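Local coordinates for putative metal resistance protein (Proteus mirabilis, PDB 6C29), which forms the N-terminal periplasmic tandem immunoglobulin-fold part of ScsB, a part that primes the disulfide isomerase activity of ScsC and probably acts in disulfide exchange, at residues E131-P134 / A135-W139. Sequence-based numbering, arbitrary orientation.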
loop_
_atom_site.group_PDB
_atom_site.type_symbol
_atom_site.label_atom_id
_atom_site.label_comp_id
_atom_site.label_asym_id
_atom_site.label_seq_id
_atom_site.Cartn_x
_atom_site.Cartn_y
_atom_site.Cartn_z
ATOM N N GLU A 131 -14.120 -16.293 19.328
ATOM C CA GLU A 131 -13.112 -16.031 20.337
ATOM C C GLU A 131 -12.829 -14.523 20.371
ATOM O O GLU A 131 -12.906 -13.841 19.344
ATOM C CB GLU A 131 -11.838 -16.819 20.043
ATOM C CG GLU A 131 -12.014 -18.334 19.974
ATOM C CD GLU A 131 -12.289 -18.975 21.327
ATOM O OE1 GLU A 131 -12.300 -18.255 22.348
ATOM O OE2 GLU A 131 -12.487 -20.211 21.369
ATOM N N PRO A 132 -12.513 -14.003 21.555
ATOM C CA PRO A 132 -12.223 -12.579 21.703
ATOM C C PRO A 132 -10.929 -12.175 21.011
ATOM O O PRO A 132 -9.989 -12.968 20.929
ATOM C CB PRO A 132 -12.114 -12.397 23.219
ATOM C CG PRO A 132 -11.726 -13.749 23.733
ATOM C CD PRO A 132 -12.414 -14.727 22.830
ATOM N N ALA A 133 -10.925 -10.972 20.459
ATOM C CA ALA A 133 -9.705 -10.384 19.940
ATOM C C ALA A 133 -8.683 -10.322 21.070
ATOM O O ALA A 133 -9.054 -10.233 22.238
ATOM C CB ALA A 133 -9.966 -9.000 19.378
ATOM N N PRO A 134 -7.389 -10.367 20.726
ATOM C CA PRO A 134 -6.383 -10.201 21.780
ATOM C C PRO A 134 -6.591 -8.911 22.570
ATOM O O PRO A 134 -7.199 -7.957 22.079
ATOM C CB PRO A 134 -5.059 -10.155 20.999
ATOM C CG PRO A 134 -5.352 -10.834 19.706
ATOM C CD PRO A 134 -6.784 -10.517 19.390
ATOM N N ALA A 135 -6.065 -8.868 23.785
ATOM C CA ALA A 135 -6.323 -7.755 24.699
ATOM C C ALA A 135 -5.993 -6.377 24.111
ATOM O O ALA A 135 -6.722 -5.400 24.318
ATOM C CB ALA A 135 -5.540 -7.952 25.988
ATOM N N ASP A 136 -4.890 -6.282 23.388
ATOM C CA ASP A 136 -4.511 -4.974 22.889
ATOM C C ASP A 136 -4.772 -4.798 21.407
ATOM O O ASP A 136 -4.077 -4.039 20.735
ATOM C CB ASP A 136 -3.069 -4.703 23.235
ATOM C CG ASP A 136 -2.109 -5.584 22.507
ATOM O OD1 ASP A 136 -2.515 -6.511 21.776
ATOM O OD2 ASP A 136 -0.909 -5.325 22.699
ATOM N N PHE A 137 -5.807 -5.472 20.919
ATOM C CA PHE A 137 -6.159 -5.390 19.495
ATOM C C PHE A 137 -6.490 -3.966 19.056
ATOM O O PHE A 137 -6.016 -3.537 18.001
ATOM C CB PHE A 137 -7.329 -6.327 19.192
ATOM C CG PHE A 137 -7.740 -6.329 17.759
ATOM C CD1 PHE A 137 -7.070 -7.103 16.838
ATOM C CD2 PHE A 137 -8.826 -5.577 17.334
ATOM C CE1 PHE A 137 -7.450 -7.114 15.528
ATOM C CE2 PHE A 137 -9.225 -5.598 16.003
ATOM C CZ PHE A 137 -8.543 -6.357 15.105
ATOM N N GLU A 138 -7.303 -3.240 19.826
ATOM C CA GLU A 138 -7.749 -1.891 19.437
ATOM C C GLU A 138 -6.536 -0.941 19.366
ATOM O O GLU A 138 -6.392 -0.153 18.413
ATOM C CB GLU A 138 -8.812 -1.380 20.417
ATOM C CG GLU A 138 -9.483 -0.070 20.024
ATOM C CD GLU A 138 -10.402 -0.179 18.793
ATOM O OE1 GLU A 138 -10.637 -1.310 18.301
ATOM O OE2 GLU A 138 -10.899 0.878 18.320
ATOM N N TRP A 139 -5.625 -1.062 20.323
ATOM C CA TRP A 139 -4.392 -0.292 20.286
ATOM C C TRP A 139 -3.550 -0.655 19.074
ATOM O O TRP A 139 -3.027 0.253 18.395
ATOM C CB TRP A 139 -3.578 -0.522 21.558
ATOM C CG TRP A 139 -2.248 0.182 21.584
ATOM C CD1 TRP A 139 -2.002 1.500 21.895
ATOM C CD2 TRP A 139 -0.968 -0.408 21.297
ATOM N NE1 TRP A 139 -0.642 1.759 21.802
ATOM C CE2 TRP A 139 0.008 0.609 21.437
ATOM C CE3 TRP A 139 -0.555 -1.687 20.929
ATOM C CZ2 TRP A 139 1.383 0.367 21.257
ATOM C CZ3 TRP A 139 0.816 -1.916 20.734
ATOM C CH2 TRP A 139 1.756 -0.894 20.904
#
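F137 N donates a hydrogen bond to P134 O at 3.1 Å, the one polar link between the extended run 131-134 and the start of helix 137-145. It is bent, with an N-H...O angle of 151°, and the amide sits above the carbonyl plane. The proline ring of P134 suits the extended lead-in, where it restricts the backbone and there is no N-H to lose, while A135 and D136 make the turn itself. D136 occupies the N-cap position, yet its carboxylate makes no capping bond.

The apolar part of the contact lies beside this bond. A133 CB packs against F137 CB at 3.8 Å, and equally near CG, reaching the ring obliquely; a methyl is small enough to fit here. P134 CD adds a looser touch on F137 CB at 4.2 Å. Because chi1 of F137 is -179°, CG stands opposite the backbone N and the ring leads away from the turn to T21 and D23 of strand 16-24 and K31 and L33 of strand 30-38, where a large aromatic is buried.

The arrangement is a type I beta turn leading into a helix, whose first turn packs through F137 on those two strands of the first immunoglobulin-like domain.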